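Local coordinates for UDP-N-acetylglucosamine--peptide N-acetylglucosaminyltransferase stabilizing protein GtfB (Streptococcus gordonii, PDB 5E9T), which works with the glycosyltransferase GtfA as its stabilising, substrate-binding partner to attach the first GlcNAc to the serine-rich repeat adhesin GspB for accessory Sec export, at residues B[87-92]-B[104-110]; B[158-163]-B[173-179]; B[276-282]-B[371-376]; B[300-305]-B[327-333]. The contacts are given in a common frame with arbitrary orientation. Residues are numbered along the deposited sequence.

Interaction 1: residues B[87-92]-B[104-110]; sequences ERARIH and QVDWLDK
Strands 86-94 and 101-108 form an antiparallel beta hairpin in the extended sheet of GtfB; the axes of segments 87-92 and 104-108 approach to 4.4 Å, their directions 164° apart. Ala89 pairs with Trp107 and Ile91 with Val105 as non-hydrogen-bonded pairs on one face; the hydrogen-bonded pairs Arg90-Asp106 and His92-Gln104 point to the other. Arg90 N reaches Asp106 O at 2.8 Å, Asp106 N returns to Arg90 O at 2.6 Å, and His92 N meets Gln104 O at 2.7 Å. Arg88 opens a classic beta bulge with Ala89, both opposite Val81; at phi/psi -121/-57 its O still takes Leu108 N at 2.6 Å. Its side chain (m, m, t) starts away from the partner strand, then runs on past that strand's end to Lys110, the guanidinium over Lys110 CG and the like-charged Arg88 NH2 and Lys110 NZ only 3.6 Å apart; Tyr195 of the Gtf1 chain makes a cation-pi contact with Arg88 and hydrogen-bonds Leu108 O. Leu108 (m, t) points at strand 87-92, its CD2 3.4 Å from Arg90 NH1 and its CD1 3.9 Å from Glu87 CD. On the opposite face, Ala89 CB lies over the six-membered ring of Trp107, 3.7 Å from its centroid, a CH-pi contact. His92 (chi1 m) leans over the pairing, its NE2 giving a weak 3.4 Å hydrogen bond to Asp106 OD2.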
# COMPACT_ATOMS: atom_id res chain seq x y z
N GLU B 87 -8.50 -4.03 2.51
CA GLU B 87 -9.77 -3.92 1.81
C GLU B 87 -9.55 -3.41 0.39
O GLU B 87 -8.84 -2.43 0.16
CB GLU B 87 -10.72 -2.99 2.56
CG GLU B 87 -12.12 -2.95 1.96
CD GLU B 87 -13.05 -2.01 2.70
OE1 GLU B 87 -12.54 -1.06 3.33
OE2 GLU B 87 -14.28 -2.23 2.66
N ARG B 88 -10.18 -4.08 -0.56
CA ARG B 88 -10.07 -3.74 -1.97
C ARG B 88 -11.42 -3.41 -2.58
O ARG B 88 -11.57 -2.35 -3.19
CB ARG B 88 -9.36 -4.88 -2.73
CG ARG B 88 -7.87 -4.92 -2.43
CD ARG B 88 -7.23 -3.54 -2.55
NE ARG B 88 -5.77 -3.59 -2.51
CZ ARG B 88 -5.03 -3.11 -1.52
NH1 ARG B 88 -5.59 -2.52 -0.47
NH2 ARG B 88 -3.71 -3.21 -1.58
N ALA B 89 -12.40 -4.31 -2.51
CA ALA B 89 -13.72 -4.04 -3.04
C ALA B 89 -14.79 -4.26 -1.99
O ALA B 89 -14.59 -4.95 -0.98
CB ALA B 89 -14.01 -4.92 -4.26
N ARG B 90 -15.95 -3.65 -2.23
CA ARG B 90 -17.19 -3.97 -1.53
C ARG B 90 -18.14 -4.63 -2.51
O ARG B 90 -18.39 -4.09 -3.59
CB ARG B 90 -17.84 -2.72 -0.93
CG ARG B 90 -16.89 -1.80 -0.21
CD ARG B 90 -17.64 -0.87 0.73
NE ARG B 90 -16.71 -0.01 1.46
CZ ARG B 90 -16.19 1.10 0.95
NH1 ARG B 90 -16.50 1.48 -0.28
NH2 ARG B 90 -15.35 1.83 1.68
N ILE B 91 -18.66 -5.80 -2.14
CA ILE B 91 -19.66 -6.49 -2.95
C ILE B 91 -21.03 -6.21 -2.36
O ILE B 91 -21.29 -6.53 -1.19
CB ILE B 91 -19.39 -8.00 -3.01
CG1 ILE B 91 -18.11 -8.29 -3.78
CG2 ILE B 91 -20.57 -8.72 -3.63
CD1 ILE B 91 -17.20 -9.25 -3.08
N HIS B 92 -21.90 -5.61 -3.16
CA HIS B 92 -23.23 -5.20 -2.72
C HIS B 92 -24.27 -6.20 -3.19
O HIS B 92 -24.22 -6.69 -4.32
CB HIS B 92 -23.56 -3.80 -3.22
CG HIS B 92 -22.72 -2.74 -2.61
ND1 HIS B 92 -22.83 -2.37 -1.28
CD2 HIS B 92 -21.74 -1.96 -3.13
CE1 HIS B 92 -21.96 -1.42 -1.01
NE2 HIS B 92 -21.29 -1.14 -2.12
N GLN B 104 -23.70 -5.20 -7.37
CA GLN B 104 -22.67 -4.23 -7.73
C GLN B 104 -21.45 -4.45 -6.84
O GLN B 104 -21.59 -4.59 -5.63
CB GLN B 104 -23.23 -2.82 -7.58
CG GLN B 104 -22.25 -1.68 -7.63
CD GLN B 104 -22.91 -0.38 -7.22
OE1 GLN B 104 -24.14 -0.29 -7.15
NE2 GLN B 104 -22.11 0.64 -6.93
N VAL B 105 -20.26 -4.47 -7.44
CA VAL B 105 -19.01 -4.60 -6.69
C VAL B 105 -18.22 -3.31 -6.85
O VAL B 105 -17.96 -2.85 -7.97
CB VAL B 105 -18.20 -5.83 -7.14
CG1 VAL B 105 -17.96 -5.83 -8.64
CG2 VAL B 105 -16.88 -5.88 -6.39
N ASP B 106 -17.83 -2.72 -5.72
CA ASP B 106 -17.23 -1.39 -5.66
C ASP B 106 -15.74 -1.51 -5.37
O ASP B 106 -15.35 -1.80 -4.23
CB ASP B 106 -17.90 -0.55 -4.58
CG ASP B 106 -19.11 0.20 -5.09
OD1 ASP B 106 -19.47 0.02 -6.27
OD2 ASP B 106 -19.70 0.97 -4.30
N TRP B 107 -14.90 -1.25 -6.37
CA TRP B 107 -13.46 -1.36 -6.20
C TRP B 107 -12.87 -0.08 -5.61
O TRP B 107 -13.31 1.03 -5.92
CB TRP B 107 -12.79 -1.68 -7.54
CG TRP B 107 -13.09 -3.05 -8.02
CD1 TRP B 107 -14.03 -3.40 -8.95
CD2 TRP B 107 -12.48 -4.27 -7.59
NE1 TRP B 107 -14.03 -4.76 -9.13
CE2 TRP B 107 -13.09 -5.32 -8.31
CE3 TRP B 107 -11.47 -4.58 -6.67
CZ2 TRP B 107 -12.73 -6.66 -8.13
CZ3 TRP B 107 -11.12 -5.91 -6.50
CH2 TRP B 107 -11.74 -6.93 -7.22
N LEU B 108 -11.87 -0.25 -4.75
CA LEU B 108 -11.25 0.86 -4.04
C LEU B 108 -9.77 0.94 -4.39
O LEU B 108 -9.18 -0.02 -4.90
CB LEU B 108 -11.40 0.71 -2.52
CG LEU B 108 -12.78 0.30 -2.00
CD1 LEU B 108 -12.75 0.14 -0.48
CD2 LEU B 108 -13.84 1.30 -2.42
N ASP B 109 -9.17 2.10 -4.12
CA ASP B 109 -7.73 2.22 -4.15
C ASP B 109 -7.17 1.96 -2.75
O ASP B 109 -7.91 1.71 -1.80
CB ASP B 109 -7.29 3.58 -4.71
CG ASP B 109 -7.80 4.76 -3.90
OD1 ASP B 109 -8.05 4.62 -2.68
OD2 ASP B 109 -7.95 5.85 -4.49
N LYS B 110 -5.84 2.04 -2.62
CA LYS B 110 -5.21 1.65 -1.37
C LYS B 110 -5.49 2.63 -0.24
O LYS B 110 -5.28 2.28 0.93
CB LYS B 110 -3.70 1.49 -1.58
CG LYS B 110 -3.35 0.39 -2.56
CD LYS B 110 -1.85 0.18 -2.66
CE LYS B 110 -1.51 -0.94 -3.62
NZ LYS B 110 -0.62 -1.97 -3.01

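Interaction 2: residues B[158-163]-B[173-179]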
# COMPACT_ATOMS: atom_id res chain seq x y z
N THR B 158 -20.90 16.10 -18.49
CA THR B 158 -21.56 16.86 -19.55
C THR B 158 -22.97 16.36 -19.87
O THR B 158 -23.73 17.10 -20.50
CB THR B 158 -20.74 16.80 -20.85
OG1 THR B 158 -20.84 15.49 -21.42
CG2 THR B 158 -19.29 17.12 -20.58
N GLY B 159 -23.33 15.16 -19.44
CA GLY B 159 -24.58 14.55 -19.85
C GLY B 159 -24.54 13.85 -21.20
O GLY B 159 -25.45 13.06 -21.49
N ASP B 160 -23.51 14.10 -22.01
CA ASP B 160 -23.45 13.51 -23.35
C ASP B 160 -23.47 11.99 -23.28
O ASP B 160 -22.73 11.38 -22.51
CB ASP B 160 -22.19 13.99 -24.08
CG ASP B 160 -22.17 15.49 -24.30
OD1 ASP B 160 -23.17 16.03 -24.82
OD2 ASP B 160 -21.16 16.13 -23.95
N ILE B 161 -24.32 11.38 -24.10
CA ILE B 161 -24.42 9.93 -24.19
C ILE B 161 -23.92 9.52 -25.57
O ILE B 161 -24.51 9.91 -26.59
CB ILE B 161 -25.86 9.44 -23.96
CG1 ILE B 161 -26.30 9.73 -22.52
CG2 ILE B 161 -25.97 7.95 -24.27
CD1 ILE B 161 -27.67 9.20 -22.18
N ILE B 162 -22.85 8.74 -25.60
CA ILE B 162 -22.28 8.24 -26.84
C ILE B 162 -22.83 6.84 -27.05
O ILE B 162 -22.52 5.91 -26.29
CB ILE B 162 -20.75 8.24 -26.82
CG1 ILE B 162 -20.22 9.63 -26.47
CG2 ILE B 162 -20.20 7.80 -28.17
CD1 ILE B 162 -18.71 9.70 -26.40
N LEU B 163 -23.66 6.68 -28.08
CA LEU B 163 -24.30 5.42 -28.40
C LEU B 163 -23.64 4.84 -29.64
O LEU B 163 -23.71 5.44 -30.72
CB LEU B 163 -25.80 5.62 -28.64
CG LEU B 163 -26.58 4.39 -29.10
CD1 LEU B 163 -26.43 3.27 -28.09
CD2 LEU B 163 -28.05 4.72 -29.30
N PHE B 173 -25.76 11.68 -28.14
CA PHE B 173 -27.01 12.25 -27.65
C PHE B 173 -26.70 13.26 -26.57
O PHE B 173 -26.07 12.92 -25.56
CB PHE B 173 -27.94 11.15 -27.13
CG PHE B 173 -28.42 10.21 -28.19
CD1 PHE B 173 -29.54 10.51 -28.93
CD2 PHE B 173 -27.73 9.05 -28.46
CE1 PHE B 173 -29.98 9.65 -29.92
CE2 PHE B 173 -28.16 8.18 -29.45
CZ PHE B 173 -29.29 8.49 -30.18
N LYS B 174 -27.15 14.50 -26.76
CA LYS B 174 -26.78 15.57 -25.85
C LYS B 174 -27.36 15.39 -24.45
O LYS B 174 -26.87 16.03 -23.51
CB LYS B 174 -27.23 16.92 -26.42
CG LYS B 174 -26.99 17.07 -27.92
CD LYS B 174 -25.51 17.02 -28.29
CE LYS B 174 -25.32 16.54 -29.73
NZ LYS B 174 -23.91 16.67 -30.21
N SER B 175 -28.38 14.56 -24.27
CA SER B 175 -29.02 14.44 -22.97
C SER B 175 -29.71 13.09 -22.84
O SER B 175 -29.94 12.38 -23.82
CB SER B 175 -30.01 15.58 -22.73
OG SER B 175 -31.28 15.27 -23.28
N ARG B 176 -30.05 12.76 -21.59
CA ARG B 176 -30.76 11.52 -21.30
C ARG B 176 -32.13 11.49 -21.96
O ARG B 176 -32.58 10.43 -22.42
CB ARG B 176 -30.90 11.35 -19.78
CG ARG B 176 -31.60 10.08 -19.34
CD ARG B 176 -30.76 9.36 -18.30
NE ARG B 176 -30.61 10.13 -17.07
CZ ARG B 176 -29.55 10.04 -16.27
NH1 ARG B 176 -28.55 9.22 -16.58
NH2 ARG B 176 -29.48 10.77 -15.16
N VAL B 177 -32.81 12.64 -22.01
CA VAL B 177 -34.10 12.72 -22.69
C VAL B 177 -33.94 12.35 -24.15
O VAL B 177 -34.70 11.53 -24.69
CB VAL B 177 -34.71 14.12 -22.52
CG1 VAL B 177 -35.84 14.32 -23.52
CG2 VAL B 177 -35.22 14.32 -21.10
N ASP B 178 -32.94 12.92 -24.82
CA ASP B 178 -32.72 12.63 -26.23
C ASP B 178 -32.38 11.16 -26.45
O ASP B 178 -32.66 10.62 -27.53
CB ASP B 178 -31.62 13.53 -26.79
CG ASP B 178 -32.09 14.96 -26.96
OD1 ASP B 178 -32.63 15.28 -28.04
OD2 ASP B 178 -31.92 15.77 -26.02
N PHE B 179 -31.78 10.49 -25.46
CA PHE B 179 -31.48 9.07 -25.62
C PHE B 179 -32.75 8.23 -25.53
O PHE B 179 -32.99 7.36 -26.37
CB PHE B 179 -30.46 8.62 -24.58
CG PHE B 179 -30.13 7.16 -24.67
CD1 PHE B 179 -29.80 6.59 -25.88
CD2 PHE B 179 -30.16 6.36 -23.54
CE1 PHE B 179 -29.50 5.24 -25.97
CE2 PHE B 179 -29.86 5.01 -23.62
CZ PHE B 179 -29.53 4.45 -24.84
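The last two strands of the extended sheet meet here; within segments 158-163 and 173-179 they share one antiparallel hydrogen-bonded pair, Ile161-Phe173, and Leu163 continues the pairing to Arg171. After Phe173 the chain turns into helix 176-186. Both backbone groups of each residue are used: Ile161 N donates to Phe173 O at 2.8 Å and Phe173 N to Ile161 O at 2.7 Å. Ahead of the strand, Thr158 OG1 accepts from Asp160 N at 3.1 Å, an ST turn, and donates to Asp160 OD2 at 2.6 Å. Ser175 is the N-cap, its OG donating to Asp178 OD2 at 2.9 Å; Arg176 makes a salt bridge to Glu154 and a hydrogen bond to the Tyr201 hydroxyl. Apolar contacts fill the angle between strand and helix: Ile161 CD1 lies 3.7 Å from Phe179 CB, and Leu163 CD2 reaches Phe173 CE2 at 3.5 Å and Phe179 CE1 at 3.7 Å. Asp160 thus serves twice, OD2 in the turn and OD1 in a salt bridge to Arg133 and a hydrogen bond to Ser132 of the Gtf1 chain; with Lys174 NZ hydrogen-bonded to Gln111 of that chain, this couples the sheet's end to the Gtf1 interface.

Interaction 3: residues B[276-282]-B[371-376]; sequences YDFKRDN and FENNLL
Asn374 sits at positive phi (64/24), the C-prime residue that ends helix 366-372, and also uses its side chain to hold the loop facing it: its ND2 donates to Arg280 O at 3.1 Å. Segment 276-282 is irregular and runs past the helix end with Phe278 near Glu372 and Asn282 near Asn374. Lys279 N donates to Glu372 O at 2.7 Å, and Lys279 (m, m, t, m) bends its NZ to Glu372 OE1 at 3.2 Å in a salt bridge; OE2 pairs with Arg368. Farther on, Asn282 ND2 makes a weak 3.4 Å hydrogen bond to Asn374 O, and the Arg280 guanidinium lies over Asn373 CB, in a salt bridge with Asp352. Phe371 (chi1 t) turns its edge to the face of Tyr276 (chi1 m), centroids 4.7 Å apart and planes at 72°; Phe278 joins obliquely, its CE2 3.6 Å from Phe371 CE1. With Asn374 N bonded to Phe371 O at 3.2 Å and Leu375 N to Ala370 O, this is the Schellman motif.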
# COMPACT_ATOMS: atom_id res chain seq x y z
N TYR B 276 -53.82 -4.80 -4.79
CA TYR B 276 -52.90 -5.83 -4.34
C TYR B 276 -53.49 -7.19 -4.64
O TYR B 276 -54.71 -7.38 -4.63
CB TYR B 276 -52.64 -5.70 -2.84
CG TYR B 276 -52.08 -4.37 -2.41
CD1 TYR B 276 -52.90 -3.39 -1.87
CD2 TYR B 276 -50.73 -4.09 -2.53
CE1 TYR B 276 -52.40 -2.17 -1.47
CE2 TYR B 276 -50.21 -2.87 -2.13
CZ TYR B 276 -51.06 -1.92 -1.60
OH TYR B 276 -50.56 -0.70 -1.21
N ASP B 277 -52.62 -8.14 -4.92
CA ASP B 277 -53.03 -9.53 -5.06
C ASP B 277 -52.64 -10.21 -3.75
O ASP B 277 -51.47 -10.54 -3.54
CB ASP B 277 -52.37 -10.16 -6.28
CG ASP B 277 -52.50 -11.67 -6.31
OD1 ASP B 277 -53.62 -12.17 -6.04
OD2 ASP B 277 -51.50 -12.35 -6.60
N PHE B 278 -53.63 -10.45 -2.90
CA PHE B 278 -53.40 -11.08 -1.61
C PHE B 278 -53.35 -12.59 -1.78
O PHE B 278 -53.98 -13.15 -2.69
CB PHE B 278 -54.48 -10.69 -0.60
CG PHE B 278 -54.53 -9.22 -0.29
CD1 PHE B 278 -55.28 -8.36 -1.07
CD2 PHE B 278 -53.85 -8.69 0.80
CE1 PHE B 278 -55.35 -7.00 -0.79
CE2 PHE B 278 -53.91 -7.34 1.09
CZ PHE B 278 -54.66 -6.50 0.30
N LYS B 279 -52.56 -13.25 -0.94
CA LYS B 279 -52.32 -14.67 -1.12
C LYS B 279 -53.32 -15.60 -0.43
O LYS B 279 -53.45 -16.75 -0.85
CB LYS B 279 -50.90 -15.01 -0.66
CG LYS B 279 -49.83 -14.25 -1.43
CD LYS B 279 -49.96 -14.49 -2.93
CE LYS B 279 -48.82 -13.85 -3.71
NZ LYS B 279 -48.90 -12.36 -3.75
N ARG B 280 -54.05 -15.12 0.58
CA ARG B 280 -55.01 -15.96 1.30
C ARG B 280 -55.67 -15.12 2.40
O ARG B 280 -55.14 -14.09 2.82
CB ARG B 280 -54.37 -17.22 1.92
CG ARG B 280 -53.07 -17.01 2.69
CD ARG B 280 -53.31 -16.70 4.17
NE ARG B 280 -52.22 -17.17 5.03
CZ ARG B 280 -51.98 -16.70 6.25
NH1 ARG B 280 -52.75 -15.74 6.76
NH2 ARG B 280 -50.98 -17.19 6.97
N ASP B 281 -56.83 -15.60 2.86
CA ASP B 281 -57.57 -14.91 3.90
C ASP B 281 -56.95 -15.17 5.27
O ASP B 281 -56.01 -15.95 5.41
CB ASP B 281 -59.04 -15.32 3.87
CG ASP B 281 -59.77 -14.78 2.65
OD1 ASP B 281 -59.25 -13.85 2.01
OD2 ASP B 281 -60.86 -15.30 2.34
N ASN B 282 -57.51 -14.54 6.29
CA ASN B 282 -56.81 -14.46 7.58
C ASN B 282 -56.93 -15.75 8.38
O ASN B 282 -55.96 -16.50 8.49
CB ASN B 282 -57.34 -13.26 8.37
CG ASN B 282 -56.74 -13.16 9.75
OD1 ASN B 282 -56.94 -14.03 10.59
ND2 ASN B 282 -55.96 -12.12 9.98
N PHE B 371 -48.27 -8.41 4.72
CA PHE B 371 -49.40 -7.74 4.09
C PHE B 371 -49.97 -8.57 2.94
O PHE B 371 -51.19 -8.68 2.78
CB PHE B 371 -48.97 -6.36 3.61
CG PHE B 371 -50.07 -5.57 2.95
CD1 PHE B 371 -50.28 -5.65 1.58
CD2 PHE B 371 -50.88 -4.73 3.70
CE1 PHE B 371 -51.29 -4.92 0.97
CE2 PHE B 371 -51.89 -4.00 3.09
CZ PHE B 371 -52.09 -4.09 1.73
N GLU B 372 -49.09 -9.16 2.12
CA GLU B 372 -49.55 -9.98 1.01
C GLU B 372 -50.27 -11.23 1.49
O GLU B 372 -51.11 -11.78 0.76
CB GLU B 372 -48.38 -10.36 0.11
CG GLU B 372 -47.61 -9.18 -0.46
CD GLU B 372 -46.70 -9.59 -1.61
OE1 GLU B 372 -46.72 -10.78 -1.99
OE2 GLU B 372 -45.97 -8.72 -2.13
N ASN B 373 -49.94 -11.71 2.69
CA ASN B 373 -50.56 -12.89 3.27
C ASN B 373 -51.71 -12.56 4.21
O ASN B 373 -52.21 -13.46 4.90
CB ASN B 373 -49.51 -13.74 3.97
CG ASN B 373 -48.90 -14.78 3.05
OD1 ASN B 373 -49.15 -15.98 3.20
ND2 ASN B 373 -48.09 -14.33 2.10
N ASN B 374 -52.11 -11.29 4.29
CA ASN B 374 -53.25 -10.85 5.09
C ASN B 374 -53.04 -11.07 6.59
O ASN B 374 -54.01 -11.19 7.34
CB ASN B 374 -54.56 -11.53 4.65
CG ASN B 374 -55.42 -10.62 3.80
OD1 ASN B 374 -55.66 -9.46 4.14
ND2 ASN B 374 -55.91 -11.14 2.67
N LEU B 375 -51.79 -11.13 7.03
CA LEU B 375 -51.50 -11.05 8.45
C LEU B 375 -51.72 -9.62 8.93
O LEU B 375 -51.32 -8.66 8.26
CB LEU B 375 -50.06 -11.47 8.73
CG LEU B 375 -49.69 -12.95 8.78
CD1 LEU B 375 -49.80 -13.59 7.41
CD2 LEU B 375 -48.28 -13.12 9.32
N LEU B 376 -52.37 -9.47 10.08
CA LEU B 376 -52.56 -8.15 10.66
C LEU B 376 -51.28 -7.70 11.34
O LEU B 376 -50.80 -8.36 12.27
CB LEU B 376 -53.71 -8.11 11.66
CG LEU B 376 -53.62 -6.76 12.37
CD1 LEU B 376 -53.96 -5.58 11.43
CD2 LEU B 376 -54.50 -6.72 13.61

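Interaction 4: residues B[300-305]-B[327-333]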
# COMPACT_ATOMS: atom_id res chain seq x y z
N LEU B 300 -40.81 -7.85 24.18
CA LEU B 300 -41.28 -9.21 23.95
C LEU B 300 -41.71 -9.86 25.26
O LEU B 300 -42.83 -10.36 25.38
CB LEU B 300 -40.21 -10.03 23.25
CG LEU B 300 -40.58 -11.42 22.75
CD1 LEU B 300 -41.86 -11.45 21.91
CD2 LEU B 300 -39.39 -11.90 21.97
N ASP B 301 -40.83 -9.82 26.27
CA ASP B 301 -41.14 -10.34 27.61
C ASP B 301 -42.48 -9.81 28.11
O ASP B 301 -43.32 -10.56 28.61
CB ASP B 301 -40.02 -9.94 28.58
CG ASP B 301 -39.70 -11.02 29.60
OD1 ASP B 301 -38.72 -10.84 30.35
OD2 ASP B 301 -40.40 -12.05 29.65
N THR B 302 -42.67 -8.50 27.98
CA THR B 302 -43.93 -7.85 28.33
C THR B 302 -45.13 -8.53 27.68
O THR B 302 -46.03 -9.02 28.37
CB THR B 302 -43.84 -6.38 27.90
OG1 THR B 302 -43.84 -6.32 26.47
CG2 THR B 302 -42.52 -5.80 28.41
N LEU B 303 -45.16 -8.56 26.34
CA LEU B 303 -46.34 -9.04 25.62
C LEU B 303 -46.58 -10.53 25.80
O LEU B 303 -47.74 -10.98 25.74
CB LEU B 303 -46.20 -8.73 24.13
CG LEU B 303 -46.00 -7.29 23.69
CD1 LEU B 303 -46.12 -7.18 22.17
CD2 LEU B 303 -46.99 -6.37 24.40
N VAL B 304 -45.53 -11.31 25.99
CA VAL B 304 -45.65 -12.76 25.89
C VAL B 304 -46.24 -13.35 27.17
O VAL B 304 -47.09 -14.25 27.11
CB VAL B 304 -44.27 -13.36 25.54
CG1 VAL B 304 -43.25 -13.00 26.58
CG2 VAL B 304 -44.34 -14.86 25.35
N GLN B 305 -45.82 -12.86 28.33
CA GLN B 305 -46.42 -13.31 29.58
C GLN B 305 -47.87 -12.85 29.71
O GLN B 305 -48.68 -13.51 30.37
CB GLN B 305 -45.61 -12.80 30.78
CG GLN B 305 -46.22 -11.53 31.37
CD GLN B 305 -45.74 -11.17 32.76
OE1 GLN B 305 -44.71 -10.52 32.93
NE2 GLN B 305 -46.52 -11.56 33.76
N MSE B 327 -35.56 -16.53 26.34
CA MSE B 327 -37.01 -16.33 26.40
C MSE B 327 -37.83 -17.54 25.96
O MSE B 327 -39.02 -17.62 26.23
CB MSE B 327 -37.39 -15.10 25.59
CG MSE B 327 -36.76 -13.86 26.17
SE MSE B 327 -38.05 -12.84 27.16
CE MSE B 327 -39.00 -12.22 25.63
N LEU B 328 -37.16 -18.52 25.35
CA LEU B 328 -37.83 -19.77 25.01
C LEU B 328 -37.92 -20.68 26.24
O LEU B 328 -38.38 -21.82 26.14
CB LEU B 328 -37.12 -20.45 23.82
CG LEU B 328 -37.60 -21.79 23.27
CD1 LEU B 328 -37.80 -21.77 21.74
CD2 LEU B 328 -36.64 -22.90 23.68
N SER B 329 -37.49 -20.17 27.40
CA SER B 329 -37.90 -20.75 28.67
C SER B 329 -39.40 -20.99 28.69
O SER B 329 -39.86 -22.03 29.17
CB SER B 329 -37.50 -19.83 29.82
OG SER B 329 -38.57 -18.96 30.17
N TYR B 330 -40.18 -20.05 28.17
CA TYR B 330 -41.61 -20.25 28.05
C TYR B 330 -41.90 -21.38 27.07
O TYR B 330 -41.27 -21.48 26.01
CB TYR B 330 -42.31 -18.98 27.55
CG TYR B 330 -42.00 -17.70 28.31
CD1 TYR B 330 -41.36 -17.71 29.54
CD2 TYR B 330 -42.37 -16.48 27.78
CE1 TYR B 330 -41.09 -16.54 30.21
CE2 TYR B 330 -42.11 -15.31 28.45
CZ TYR B 330 -41.47 -15.34 29.66
OH TYR B 330 -41.22 -14.15 30.31
N LYS B 331 -42.86 -22.23 27.43
CA LYS B 331 -43.47 -23.08 26.41
C LYS B 331 -44.38 -22.28 25.49
O LYS B 331 -44.91 -22.84 24.52
CB LYS B 331 -44.24 -24.22 27.07
CG LYS B 331 -45.61 -23.84 27.63
CD LYS B 331 -46.32 -25.07 28.18
CE LYS B 331 -47.74 -24.75 28.62
NZ LYS B 331 -48.63 -24.46 27.46
N ASN B 332 -44.57 -21.00 25.79
CA ASN B 332 -45.43 -20.09 25.04
C ASN B 332 -44.77 -19.60 23.76
O ASN B 332 -45.47 -19.13 22.86
CB ASN B 332 -45.80 -18.94 25.99
CG ASN B 332 -46.53 -17.79 25.31
OD1 ASN B 332 -46.57 -16.70 25.86
ND2 ASN B 332 -47.10 -18.03 24.14
N VAL B 333 -43.46 -19.72 23.66
CA VAL B 333 -42.69 -19.21 22.54
C VAL B 333 -42.13 -20.38 21.74
O VAL B 333 -41.79 -21.43 22.30
CB VAL B 333 -41.58 -18.26 23.04
CG1 VAL B 333 -40.49 -18.11 22.03
CG2 VAL B 333 -42.18 -16.90 23.42
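Helix 300-306 and the loop before strand 333-336 enclose part of the hydrophobic core on one flank of the second Rossmann-like half of GtfB. Val304 and Met327 bury about equal, and the most, surface here. Val304 points straight at the loop, with its CG2 3.5 Å from Val333 CG2. Met327, present as selenomethionine on the same loop segment, reaches across to the helix: its methyl CE lies 3.4 Å from Leu300 CG and 3.1 Å from Asp301 N, and SE is 3.5 Å from Asp301 CG, so the side chain rests on the first turn of the helix. The helix and strand elements follow one another as strand 287-291, helix 300-306, strand 311-315, helix 322-325 and strand 333-336, the beta-alpha-beta alternation of a Rossmann-like domain, as in GT-B glycosyltransferases. Phe312 of strand 311-315 touches Leu300, Val304 and Val333. Toward solvent the Tyr330 hydroxyl donates to Asp301 OD2 in a very short hydrogen bond, OH to OD2 2.3 Å, probably tighter in the model than in reality. Asn332 also comes close to the helix, but its OD1 stands 2.8 Å from Val304 O, two acceptors that form no hydrogen bond; Asn332 ND2 donates instead to Leu310 O, immediately before strand 311-315.

From the N terminus, interaction 1 comes first, closing the hairpin of strands 86-94 and 101-108, 11 residues lying between the segments; interaction 2 follows, closing nine residues at the sheet's far end, where the chain enters helix 176-186. Both reach the same sheet, about 14 Å apart at their nearest atoms, and both border the Gtf1 chain. The chain then returns through the first Rossmann-like domain before interaction 3 opens. This contact spans 88 residues, joining the segment after strand 269-270 to the end of helix 366-372, and interaction 4 falls within that span, tying helix 300-306 to the start of strand 333-336. No two contacts cross; interactions 2 and 4 lie farthest apart, centres about 60 Å.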